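Local coordinates for cpftsy (PDB 4AK9), which probably serves as the chloroplast receptor for the signal recognition particle, a SIMIBI-class GTPase that takes part in protein transport during chloroplast biogenesis, at residues A[18-21]-A[26-29]; A[34-39]-A[46-51]; A[66-71]-A[284-289]; A[128-133]-A[160-165]; A[147-152]-A[165-170]. One frame throughout, in Å; residues are numbered along the deposited sequence.

Interaction 1 of 5, residues A[18-21]-A[26-29]; sequences LLFS and TREN
Phe20 and Arg27 are the residues whose backbones come nearest, and the 8.9 Å between Phe20 CA and Arg27 CA is bridged by the Phe20 ring and the Arg27 guanidinium. Segment 18-21 belongs to helix 16-22 and segment 26-29 to helix 24-30, two short helices that follow each other. Arg27 does most of the reaching. Its CG lies anti to the backbone N (chi1 -178°), the chain runs on extended, and a single bend at chi3 lays the guanidinium over one face of the Phe20 ring. The two planes are only 7° apart, with Arg27 CZ 3.6 Å from the ring centroid and slightly displaced toward the rim. This is a parallel, offset cation-pi stack, and Arg27 NH2 makes the closest ring contact, 3.3 Å from Phe20 CE2.

The same guanidinium turns its edge to the Phe20 carbonyl. Arg27 NH1 donates to Phe20 O at 2.8 Å, in the carbonyl plane and on a lone pair. Arg27 NH2 donates to the same Phe20 O at 3.1 Å, but from above the carbonyl plane. The oxygen lies almost exactly in the guanidinium plane, so an end-on, two-nitrogen grip converges on one acceptor. Arg27 NH1 also bonds Ala315 O, which ties the pair to the C-terminal helix 309-316.

Face and edge of one group are thus both used by a single residue: the bonds fix the guanidinium's rotation while the ring covers a side of it. For a surface contact, this implies that the positive charge is probably stabilised by the ring's pi cloud and by the carbonyl dipole.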
# COMPACT_ATOMS: atom_id res chain seq x y z
N LEU A 18 0.61 24.57 -5.88
CA LEU A 18 0.29 23.33 -6.60
C LEU A 18 0.71 22.09 -5.79
O LEU A 18 -0.03 21.11 -5.75
CB LEU A 18 0.95 23.31 -7.99
CG LEU A 18 0.27 24.19 -9.04
CD1 LEU A 18 1.00 24.10 -10.38
CD2 LEU A 18 -1.19 23.77 -9.20
N LEU A 19 1.89 22.13 -5.17
CA LEU A 19 2.32 21.03 -4.29
C LEU A 19 1.37 20.90 -3.10
O LEU A 19 0.96 19.79 -2.71
CB LEU A 19 3.72 21.25 -3.74
CG LEU A 19 4.96 20.91 -4.56
CD1 LEU A 19 6.13 20.78 -3.59
CD2 LEU A 19 4.78 19.63 -5.37
N PHE A 20 1.01 22.03 -2.52
CA PHE A 20 0.14 22.04 -1.36
C PHE A 20 -1.21 21.42 -1.65
O PHE A 20 -1.70 20.56 -0.92
CB PHE A 20 -0.04 23.46 -0.85
CG PHE A 20 -0.65 23.50 0.50
CD1 PHE A 20 0.12 23.24 1.62
CD2 PHE A 20 -2.00 23.75 0.65
CE1 PHE A 20 -0.45 23.25 2.88
CE2 PHE A 20 -2.57 23.77 1.92
CZ PHE A 20 -1.79 23.52 3.02
N SER A 21 -1.84 21.85 -2.73
CA SER A 21 -3.13 21.28 -3.07
C SER A 21 -2.99 19.83 -3.52
O SER A 21 -3.86 18.99 -3.25
CB SER A 21 -3.86 22.11 -4.12
OG SER A 21 -3.23 21.96 -5.38
N THR A 26 -3.17 13.30 1.16
CA THR A 26 -2.15 12.70 2.01
C THR A 26 -2.06 13.45 3.34
O THR A 26 -1.97 12.84 4.41
CB THR A 26 -0.76 12.70 1.32
OG1 THR A 26 -0.82 11.87 0.14
CG2 THR A 26 0.30 12.11 2.26
N ARG A 27 -2.10 14.78 3.25
CA ARG A 27 -1.92 15.63 4.43
C ARG A 27 -3.04 15.41 5.44
O ARG A 27 -2.81 15.46 6.66
CB ARG A 27 -1.80 17.10 4.01
CG ARG A 27 -1.58 18.07 5.14
CD ARG A 27 -1.32 19.45 4.58
NE ARG A 27 -2.39 19.89 3.69
CZ ARG A 27 -2.26 20.09 2.38
NH1 ARG A 27 -1.10 19.85 1.77
NH2 ARG A 27 -3.31 20.52 1.68
N GLU A 28 -4.24 15.14 4.95
CA GLU A 28 -5.37 14.90 5.84
C GLU A 28 -5.23 13.64 6.69
O GLU A 28 -5.62 13.63 7.86
CB GLU A 28 -6.67 14.83 5.05
CG GLU A 28 -7.86 14.40 5.89
CD GLU A 28 -9.17 14.89 5.32
OE1 GLU A 28 -9.23 15.15 4.09
OE2 GLU A 28 -10.15 15.03 6.11
N ASN A 29 -4.70 12.56 6.13
CA ASN A 29 -4.38 11.43 7.00
C ASN A 29 -3.29 11.81 7.98
O ASN A 29 -3.37 11.50 9.16
CB ASN A 29 -3.96 10.17 6.25
CG ASN A 29 -3.44 9.08 7.20
OD1 ASN A 29 -4.17 8.59 8.08
ND2 ASN A 29 -2.16 8.72 7.05

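Interaction 2 of 5, residues A[34-39]-A[46-51]; sequences DELLTY and ESILDE
Leu36 reaches across to Ile48 and Glu51, and Leu36 and Ile48 share the contact about equally. From CB, with CG anti to the backbone N (chi1 -175°), the leucine chain heads for helix 45-58. Leu36 CG meets the branch methyl of Ile48, CG2, at 4.0 Å. Beyond CG the two methyls part. Leu36 CD1 goes to Glu51, touching the carboxylate oxygen OE1 at 3.3 Å, while Leu36 CD2 lies against the backbone, 3.8 Å from Ile48 O; both methyls lie against Glu51 CB. The Leu36 and Ile48 side chains lie alongside each other, running opposite ways. Ile48 CG2 also meets Leu36 O at 3.9 Å and Leu37 CD2 at 4.3 Å, and Ile48 CD1 approaches Tyr39 CB at 4.4 Å. An alanine in place of Leu36 would lose CG and both methyls, and is likely to open a gap beside Ile48 CG2 and strip the apolar cover from the aliphatic base of Glu51.

Leu37 also packs on Ile88 of helix 85-101, and Leu49 on helix 63-78. Such leucine and isoleucine packing between the helices is what builds the helical bundle, or N domain, of SRP54-type GTPases.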
# COMPACT_ATOMS: atom_id res chain seq x y z
N ASP A 34 -0.44 15.40 14.84
CA ASP A 34 -0.46 16.46 15.85
C ASP A 34 -1.37 16.12 17.03
O ASP A 34 -0.99 16.26 18.20
CB ASP A 34 -0.90 17.80 15.24
CG ASP A 34 0.05 18.29 14.16
OD1 ASP A 34 1.20 18.66 14.49
OD2 ASP A 34 -0.38 18.32 12.98
N GLU A 35 -2.57 15.64 16.73
CA GLU A 35 -3.50 15.21 17.77
C GLU A 35 -2.90 14.10 18.63
O GLU A 35 -2.94 14.14 19.86
CB GLU A 35 -4.78 14.69 17.14
CG GLU A 35 -5.75 14.08 18.14
CD GLU A 35 -6.87 15.04 18.53
OE1 GLU A 35 -6.83 16.21 18.08
OE2 GLU A 35 -7.78 14.62 19.29
N LEU A 36 -2.33 13.10 17.95
CA LEU A 36 -1.71 11.97 18.61
C LEU A 36 -0.62 12.39 19.57
O LEU A 36 -0.46 11.82 20.66
CB LEU A 36 -1.11 11.05 17.55
CG LEU A 36 -0.50 9.74 18.01
CD1 LEU A 36 -1.53 8.93 18.77
CD2 LEU A 36 -0.01 8.96 16.78
N LEU A 37 0.12 13.39 19.15
CA LEU A 37 1.32 13.76 19.88
C LEU A 37 0.94 14.57 21.12
O LEU A 37 1.75 14.71 22.04
CB LEU A 37 2.28 14.52 18.97
CG LEU A 37 3.02 13.57 18.01
CD1 LEU A 37 4.07 14.31 17.17
CD2 LEU A 37 3.63 12.41 18.75
N THR A 38 -0.29 15.09 21.13
CA THR A 38 -0.80 15.74 22.34
C THR A 38 -0.99 14.71 23.46
O THR A 38 -1.02 15.07 24.64
CB THR A 38 -2.13 16.50 22.11
OG1 THR A 38 -3.22 15.57 21.95
CG2 THR A 38 -2.02 17.40 20.89
N TYR A 39 -1.12 13.44 23.10
CA TYR A 39 -1.24 12.40 24.11
C TYR A 39 0.10 11.82 24.52
O TYR A 39 0.17 10.89 25.33
CB TYR A 39 -2.16 11.26 23.64
CG TYR A 39 -3.57 11.72 23.41
CD1 TYR A 39 -4.43 11.98 24.48
CD2 TYR A 39 -4.06 11.91 22.12
CE1 TYR A 39 -5.73 12.41 24.27
CE2 TYR A 39 -5.36 12.33 21.90
CZ TYR A 39 -6.19 12.59 22.97
OH TYR A 39 -7.48 13.01 22.75
N GLU A 46 6.04 4.47 24.01
CA GLU A 46 6.11 3.35 23.08
C GLU A 46 4.79 3.05 22.38
O GLU A 46 4.78 2.76 21.18
CB GLU A 46 6.69 2.11 23.76
CG GLU A 46 8.16 2.28 24.17
CD GLU A 46 9.11 2.38 22.98
OE1 GLU A 46 9.06 3.39 22.23
OE2 GLU A 46 9.93 1.45 22.80
N SER A 47 3.68 3.16 23.11
CA SER A 47 2.34 2.99 22.55
C SER A 47 2.00 4.08 21.53
O SER A 47 1.41 3.79 20.45
CB SER A 47 1.28 3.02 23.66
OG SER A 47 1.39 1.87 24.49
N ILE A 48 2.37 5.31 21.86
CA ILE A 48 2.09 6.46 21.02
C ILE A 48 2.90 6.34 19.73
O ILE A 48 2.39 6.66 18.65
CB ILE A 48 2.40 7.78 21.75
CG1 ILE A 48 1.49 7.93 22.96
CG2 ILE A 48 2.19 8.97 20.83
CD1 ILE A 48 0.06 7.65 22.65
N LEU A 49 4.13 5.86 19.83
CA LEU A 49 5.01 5.81 18.67
C LEU A 49 4.58 4.67 17.75
O LEU A 49 4.74 4.78 16.54
CB LEU A 49 6.49 5.68 19.05
CG LEU A 49 7.09 6.90 19.77
CD1 LEU A 49 8.56 6.67 20.09
CD2 LEU A 49 6.94 8.14 18.92
N ASP A 50 4.05 3.59 18.32
CA ASP A 50 3.42 2.54 17.51
C ASP A 50 2.27 3.11 16.71
O ASP A 50 2.16 2.85 15.51
CB ASP A 50 2.93 1.37 18.39
CG ASP A 50 4.03 0.37 18.71
OD1 ASP A 50 5.21 0.64 18.35
OD2 ASP A 50 3.74 -0.69 19.32
N GLU A 51 1.39 3.86 17.37
CA GLU A 51 0.29 4.52 16.69
C GLU A 51 0.78 5.47 15.60
O GLU A 51 0.18 5.52 14.51
CB GLU A 51 -0.61 5.27 17.68
CG GLU A 51 -1.28 4.39 18.71
CD GLU A 51 -2.22 5.17 19.63
OE1 GLU A 51 -3.02 5.98 19.11
OE2 GLU A 51 -2.15 4.97 20.87

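Interaction 3 of 5, residues A[66-71]-A[284-289]; sequences ALKIVD and VVDELS
The ionic part of the contact is a salt bridge between Lys68 and Asp286, which reach toward each other from the two helices. Lys68 NZ donates to Asp286 OD1 at 2.8 Å, using the syn lone pair of that oxygen. The reach is long, since the nearest CA atoms, of Lys68 and Asp286, stand 10.0 Å apart. Lys68 starts with CG between its backbone N and carbonyl carbon (chi1 72°) and bends at chi3, which brings CE along the carboxylate, 3.6 Å from Asp286 OD2.

Water supplies the second kind of link. One molecule donates to Asp286 OD2 at 2.7 Å and to Glu287 OE2 at 2.5 Å, and accepts a weak bond from Lys68 NZ. It thereby connects the ammonium to Glu287, whose OE2 is 5.8 Å from Lys68 NZ. An asparagine in place of Asp286 would probably leave the lysine without its paired charge and weaken the tie between the two helices.

Asp286 OD2 also bonds Thr65 OG1. This surface bridge ties helix 63-78 of the helical bundle to helix 280-288 of the GTPase domain; Lys68 also touches Leu99 of helix 85-101, and Arg256, the partner of Glu287, lies on helix 251-261.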
# COMPACT_ATOMS: atom_id res chain seq x y z
N ALA A 66 8.96 3.38 7.44
CA ALA A 66 8.29 3.83 8.67
C ALA A 66 9.07 3.35 9.91
O ALA A 66 9.18 4.10 10.89
CB ALA A 66 6.81 3.33 8.72
N LEU A 67 9.59 2.12 9.86
CA LEU A 67 10.38 1.57 10.97
C LEU A 67 11.59 2.45 11.23
O LEU A 67 11.86 2.87 12.36
CB LEU A 67 10.79 0.12 10.65
CG LEU A 67 11.82 -0.60 11.54
CD1 LEU A 67 11.48 -0.45 13.01
CD2 LEU A 67 11.83 -2.07 11.15
N LYS A 68 12.32 2.80 10.17
CA LYS A 68 13.54 3.56 10.39
C LYS A 68 13.28 5.02 10.76
O LYS A 68 14.06 5.61 11.51
CB LYS A 68 14.48 3.46 9.21
CG LYS A 68 14.01 4.21 8.02
CD LYS A 68 15.10 4.26 6.97
CE LYS A 68 15.53 2.87 6.57
NZ LYS A 68 16.29 2.90 5.29
N ILE A 69 12.19 5.61 10.26
CA ILE A 69 11.81 6.96 10.69
C ILE A 69 11.49 7.01 12.17
O ILE A 69 12.01 7.87 12.89
CB ILE A 69 10.59 7.47 9.90
CG1 ILE A 69 11.01 7.74 8.46
CG2 ILE A 69 10.05 8.75 10.53
CD1 ILE A 69 9.84 7.96 7.49
N VAL A 70 10.64 6.10 12.63
CA VAL A 70 10.20 6.14 14.01
C VAL A 70 11.30 5.65 14.98
O VAL A 70 11.44 6.18 16.09
CB VAL A 70 8.86 5.40 14.16
CG1 VAL A 70 8.41 5.31 15.62
CG2 VAL A 70 7.78 6.13 13.31
N ASP A 71 12.11 4.69 14.53
CA ASP A 71 13.16 4.11 15.38
C ASP A 71 14.16 5.17 15.81
O ASP A 71 14.57 5.21 16.96
CB ASP A 71 13.85 2.95 14.69
CG ASP A 71 14.33 1.87 15.67
OD1 ASP A 71 13.77 1.76 16.79
OD2 ASP A 71 15.29 1.15 15.32
N VAL A 284 9.94 5.06 -2.06
CA VAL A 284 10.67 4.75 -3.29
C VAL A 284 12.10 5.30 -3.25
O VAL A 284 13.05 4.61 -3.64
CB VAL A 284 9.88 5.12 -4.60
CG1 VAL A 284 9.97 6.58 -4.90
CG2 VAL A 284 10.46 4.37 -5.79
N VAL A 285 12.28 6.50 -2.73
CA VAL A 285 13.63 7.07 -2.63
C VAL A 285 14.47 6.25 -1.65
O VAL A 285 15.61 5.90 -1.93
CB VAL A 285 13.58 8.54 -2.22
CG1 VAL A 285 15.02 9.08 -1.93
CG2 VAL A 285 12.91 9.36 -3.33
N ASP A 286 13.88 5.94 -0.50
CA ASP A 286 14.53 5.14 0.54
C ASP A 286 14.94 3.74 0.06
O ASP A 286 16.09 3.31 0.24
CB ASP A 286 13.63 5.04 1.77
CG ASP A 286 14.28 4.24 2.91
OD1 ASP A 286 15.51 4.39 3.11
OD2 ASP A 286 13.56 3.44 3.56
N GLU A 287 14.01 3.03 -0.58
CA GLU A 287 14.27 1.66 -0.99
C GLU A 287 15.15 1.55 -2.21
O GLU A 287 15.95 0.60 -2.29
CB GLU A 287 12.96 0.91 -1.26
CG GLU A 287 12.11 0.62 0.01
CD GLU A 287 12.72 -0.49 0.88
OE1 GLU A 287 13.25 -1.47 0.31
OE2 GLU A 287 12.68 -0.37 2.13
N LEU A 288 15.02 2.48 -3.17
CA LEU A 288 15.72 2.32 -4.47
C LEU A 288 16.98 3.18 -4.62
O LEU A 288 17.78 2.98 -5.56
CB LEU A 288 14.78 2.56 -5.69
CG LEU A 288 13.51 1.68 -5.86
CD1 LEU A 288 13.33 1.30 -7.32
CD2 LEU A 288 13.51 0.41 -5.01
N SER A 289 17.17 4.13 -3.70
CA SER A 289 18.34 5.01 -3.73
C SER A 289 18.49 5.75 -5.06
O SER A 289 19.62 5.98 -5.53
CB SER A 289 19.62 4.19 -3.41
OG SER A 289 19.47 3.44 -2.18
O HOH W 1 14.36 0.89 3.56

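Interaction 4 of 5, residues A[128-133]-A[160-165]; sequences GKTTTL and GEQLEV
Segments 128-133 and 160-165 run nearly parallel, their helix axes 9.4 Å apart at closest and crossing at -21°, with Thr130 and Leu163 nearest at 6.0 Å between their CA atoms. Thr130 supplies the close packing through its methyl. Its chi1 of -59° sets OG1 beside the backbone N and leaves CG2 anti to it, which turns the methyl to the partner helix, where Thr130 CG2 meets Gln162 CB at 3.7 Å. The Thr130 and Gln162 side chains cross at about a right angle. The hydroxyl is engaged within its own helix: Thr130 OG1 bonds Gly126 O, and Gln162 OE1 approaches Thr130 OG1 only to 3.7 Å, without a hydrogen bond.

One turn on, Leu133 takes over. Leu163 extends its CD1 methyl to both Leu133 CG and Leu133 CB, each at 4.0 Å, in an oblique approach. Thr130 CG2 also comes within 4.3 Å of Leu163 CD1, linking the two apolar steps, threonine methyl against the glutamine stem and leucine against leucine; no polar bond joins the two segments.

Segment 128-133 opens with Gly128, Lys129 and Thr130, which match the end of a Walker A (P-loop) pattern, as expected of a GTPase of this family; Lys129 NZ bonds Gly123 O and Thr207 O. Helix 126-142 rises from the loop after strand 117-123, on whose Ile121 Leu133 also packs, and helix 158-170 lies alongside helix 126-142.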
# COMPACT_ATOMS: atom_id res chain seq x y z
N GLY A 128 0.23 7.50 -19.37
CA GLY A 128 0.88 8.29 -18.34
C GLY A 128 2.21 8.81 -18.84
O GLY A 128 2.57 9.98 -18.59
N LYS A 129 2.95 7.93 -19.52
CA LYS A 129 4.22 8.28 -20.13
C LYS A 129 4.04 9.38 -21.17
O LYS A 129 4.80 10.35 -21.20
CB LYS A 129 4.87 7.06 -20.80
CG LYS A 129 5.40 6.01 -19.86
CD LYS A 129 6.29 4.97 -20.60
CE LYS A 129 5.52 4.16 -21.63
NZ LYS A 129 6.29 2.89 -21.96
N THR A 130 3.02 9.23 -22.01
CA THR A 130 2.74 10.21 -23.07
C THR A 130 2.43 11.58 -22.48
O THR A 130 3.01 12.60 -22.89
CB THR A 130 1.56 9.75 -23.96
OG1 THR A 130 1.89 8.48 -24.55
CG2 THR A 130 1.34 10.76 -25.06
N THR A 131 1.54 11.61 -21.50
CA THR A 131 1.19 12.85 -20.84
C THR A 131 2.40 13.47 -20.18
O THR A 131 2.63 14.67 -20.30
CB THR A 131 0.10 12.57 -19.76
OG1 THR A 131 -1.11 12.18 -20.41
CG2 THR A 131 -0.16 13.80 -18.94
N THR A 132 3.20 12.66 -19.49
CA THR A 132 4.39 13.20 -18.82
C THR A 132 5.37 13.83 -19.80
O THR A 132 5.93 14.91 -19.53
CB THR A 132 5.09 12.13 -17.95
OG1 THR A 132 4.15 11.65 -16.99
CG2 THR A 132 6.32 12.72 -17.22
N LEU A 133 5.57 13.13 -20.91
CA LEU A 133 6.40 13.56 -22.04
C LEU A 133 5.93 14.96 -22.50
O LEU A 133 6.73 15.87 -22.65
CB LEU A 133 6.24 12.53 -23.16
CG LEU A 133 7.47 11.96 -23.89
CD1 LEU A 133 8.73 12.57 -23.38
CD2 LEU A 133 7.52 10.44 -23.77
N GLY A 160 1.92 7.08 -30.72
CA GLY A 160 2.50 8.06 -31.62
C GLY A 160 1.56 9.23 -31.90
O GLY A 160 1.97 10.40 -31.89
N GLU A 161 0.29 8.93 -32.13
CA GLU A 161 -0.69 9.98 -32.40
C GLU A 161 -0.90 10.90 -31.19
O GLU A 161 -1.02 12.12 -31.32
CB GLU A 161 -2.01 9.35 -32.83
CG GLU A 161 -1.86 8.27 -33.89
CD GLU A 161 -3.16 7.56 -34.21
OE1 GLU A 161 -4.17 7.81 -33.51
OE2 GLU A 161 -3.18 6.74 -35.16
N GLN A 162 -0.95 10.30 -30.01
CA GLN A 162 -1.14 11.07 -28.79
C GLN A 162 0.05 12.00 -28.59
O GLN A 162 -0.12 13.16 -28.20
CB GLN A 162 -1.28 10.15 -27.60
CG GLN A 162 -2.52 9.26 -27.65
CD GLN A 162 -2.57 8.25 -26.51
OE1 GLN A 162 -1.60 8.09 -25.74
NE2 GLN A 162 -3.70 7.55 -26.39
N LEU A 163 1.25 11.50 -28.90
CA LEU A 163 2.46 12.28 -28.72
C LEU A 163 2.45 13.45 -29.69
O LEU A 163 2.88 14.56 -29.34
CB LEU A 163 3.69 11.39 -28.95
CG LEU A 163 5.02 11.89 -28.41
CD1 LEU A 163 4.90 12.22 -26.92
CD2 LEU A 163 6.10 10.83 -28.66
N GLU A 164 1.95 13.21 -30.89
CA GLU A 164 1.85 14.23 -31.94
C GLU A 164 1.01 15.42 -31.46
O GLU A 164 1.32 16.59 -31.72
CB GLU A 164 1.25 13.62 -33.21
CG GLU A 164 1.55 14.38 -34.49
CD GLU A 164 1.28 13.55 -35.73
OE1 GLU A 164 0.60 12.50 -35.62
OE2 GLU A 164 1.75 13.95 -36.83
N VAL A 165 -0.05 15.13 -30.71
CA VAL A 165 -0.88 16.18 -30.16
C VAL A 165 -0.11 17.04 -29.17
O VAL A 165 -0.20 18.27 -29.16
CB VAL A 165 -2.15 15.60 -29.51
CG1 VAL A 165 -3.03 16.71 -28.99
CG2 VAL A 165 -2.93 14.75 -30.53

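Interaction 5 of 5, residues A[147-152]-A[165-170]; sequences VLMAAG and VWAQRT
Met149 lays its thioether against helix 158-170 and makes every contact across the two segments. Its sulfur rests on Ala167, with SD 3.7 Å from Ala167 CA and 3.8 Å from Ala167 CB. The terminal methyl goes one step further: Met149 CE touches Thr170 OG1 at 3.6 Å, Trp166 O at 3.9 Å and, more loosely, Trp166 CB at 4.2 Å. The small alanine lets the sulfur come right up to the helix backbone, and the methyl then sits within a single turn, over Trp166 to Thr170.

The shape of Met149 sets this reach. CG lies anti to the carbonyl carbon (chi1 -64°), and the two torsions beyond it are both fully extended, so SD and CE project from the strand in an extended zigzag. On the helix side, the polar atoms beneath the methyl are already bound to each other. Thr170 OG1 donates to Trp166 O at 2.7 Å, and Thr170 N reaches the same Trp166 O at 3.0 Å from the opposite face of its carbonyl plane. The methyl thus lies over a hydroxyl already bonded to Trp166 O and to Ser172 OG, just past the helix end.

Segment 165-170 runs back against strand 147-150, at 170° between their directions, as the helix of a beta-alpha-beta crossover to strand 173-175 does. That next strand is joined to Met149 by backbone hydrogen bonds of Glu173 and Val175. Ala137 of helix 126-142 also touches Met149, whose side chain therefore sits between its strand and helices 126-142 and 158-170.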
# COMPACT_ATOMS: atom_id res chain seq x y z
N VAL A 147 12.95 21.56 -28.58
CA VAL A 147 12.64 20.18 -28.23
C VAL A 147 12.23 19.34 -29.43
O VAL A 147 11.44 19.79 -30.27
CB VAL A 147 11.45 20.10 -27.22
CG1 VAL A 147 11.07 18.66 -26.93
CG2 VAL A 147 11.78 20.85 -25.95
N LEU A 148 12.77 18.12 -29.50
CA LEU A 148 12.32 17.14 -30.48
C LEU A 148 11.76 15.91 -29.77
O LEU A 148 12.42 15.34 -28.91
CB LEU A 148 13.48 16.71 -31.39
CG LEU A 148 13.19 15.56 -32.36
CD1 LEU A 148 12.22 16.03 -33.44
CD2 LEU A 148 14.49 15.01 -33.02
N MET A 149 10.56 15.49 -30.15
CA MET A 149 9.97 14.29 -29.56
C MET A 149 10.19 13.09 -30.44
O MET A 149 10.19 13.20 -31.67
CB MET A 149 8.47 14.49 -29.29
CG MET A 149 8.16 15.56 -28.29
SD MET A 149 6.36 15.71 -28.11
CE MET A 149 6.22 16.99 -26.91
N ALA A 150 10.38 11.92 -29.82
CA ALA A 150 10.56 10.68 -30.57
C ALA A 150 9.55 9.64 -30.13
O ALA A 150 9.50 9.25 -28.94
CB ALA A 150 11.99 10.15 -30.37
N ALA A 151 8.75 9.19 -31.09
CA ALA A 151 7.66 8.26 -30.80
C ALA A 151 8.13 6.81 -30.85
O ALA A 151 7.82 6.07 -31.80
CB ALA A 151 6.49 8.48 -31.74
N GLY A 152 8.86 6.40 -29.81
CA GLY A 152 9.46 5.07 -29.80
C GLY A 152 8.57 4.01 -29.19
O GLY A 152 8.92 2.83 -29.19
N VAL A 165 -0.05 15.13 -30.71
CA VAL A 165 -0.88 16.18 -30.16
C VAL A 165 -0.11 17.04 -29.17
O VAL A 165 -0.20 18.27 -29.16
CB VAL A 165 -2.15 15.60 -29.51
CG1 VAL A 165 -3.03 16.71 -28.99
CG2 VAL A 165 -2.93 14.75 -30.53
N TRP A 166 0.69 16.38 -28.33
CA TRP A 166 1.52 17.11 -27.39
C TRP A 166 2.59 17.91 -28.09
O TRP A 166 2.96 19.02 -27.62
CB TRP A 166 2.14 16.15 -26.38
CG TRP A 166 1.15 15.72 -25.34
CD1 TRP A 166 0.49 14.53 -25.29
CD2 TRP A 166 0.67 16.51 -24.26
NE1 TRP A 166 -0.35 14.51 -24.19
CE2 TRP A 166 -0.26 15.72 -23.55
CE3 TRP A 166 0.96 17.80 -23.80
CZ2 TRP A 166 -0.91 16.17 -22.42
CZ3 TRP A 166 0.31 18.25 -22.68
CH2 TRP A 166 -0.61 17.44 -21.99
N ALA A 167 3.10 17.39 -29.19
CA ALA A 167 4.14 18.12 -29.92
C ALA A 167 3.54 19.44 -30.39
O ALA A 167 4.13 20.52 -30.24
CB ALA A 167 4.64 17.30 -31.10
N GLN A 168 2.31 19.34 -30.90
CA GLN A 168 1.58 20.52 -31.39
C GLN A 168 1.27 21.54 -30.31
O GLN A 168 1.55 22.74 -30.48
CB GLN A 168 0.28 20.10 -32.08
CG GLN A 168 0.51 19.50 -33.45
CD GLN A 168 1.04 20.54 -34.44
OE1 GLN A 168 0.37 21.53 -34.74
NE2 GLN A 168 2.26 20.31 -34.94
N ARG A 169 0.70 21.09 -29.20
CA ARG A 169 0.39 21.98 -28.09
C ARG A 169 1.63 22.70 -27.57
O ARG A 169 1.56 23.86 -27.12
CB ARG A 169 -0.27 21.18 -26.96
CG ARG A 169 -0.64 21.97 -25.73
CD ARG A 169 -1.53 21.14 -24.81
NE ARG A 169 -2.57 20.48 -25.60
CZ ARG A 169 -2.89 19.19 -25.52
NH1 ARG A 169 -2.28 18.39 -24.64
NH2 ARG A 169 -3.85 18.71 -26.29
N THR A 170 2.76 22.01 -27.63
CA THR A 170 3.95 22.58 -27.02
C THR A 170 4.87 23.23 -28.01
O THR A 170 5.85 23.86 -27.62
CB THR A 170 4.77 21.53 -26.23
OG1 THR A 170 5.13 20.46 -27.12
CG2 THR A 170 3.96 21.00 -25.06

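How the interactions relate
Interaction 4 is buried and interaction 5 partly so; they adjoin, for both use helix 158-170, share Val165, and touch through Leu163 CD2 against Ala151 CA at 3.7 Å. Their chemistry is apolar, as befits helices packed together and on the sheet of the GTPase domain. Interactions 1 and 3 are surface contacts that rely on charge, one an arginine stacked on a phenylalanine ring and bonded to that residue's carbonyl, the other a salt bridge with a bridging water, joining bundle and GTPase domain. Interaction 2, partly buried at the far end of the bundle, is again leucine and isoleucine packing, and touches interaction 3 where Leu49 O meets Val70 CG1. Its centre lies about 50 Å from that of interaction 5.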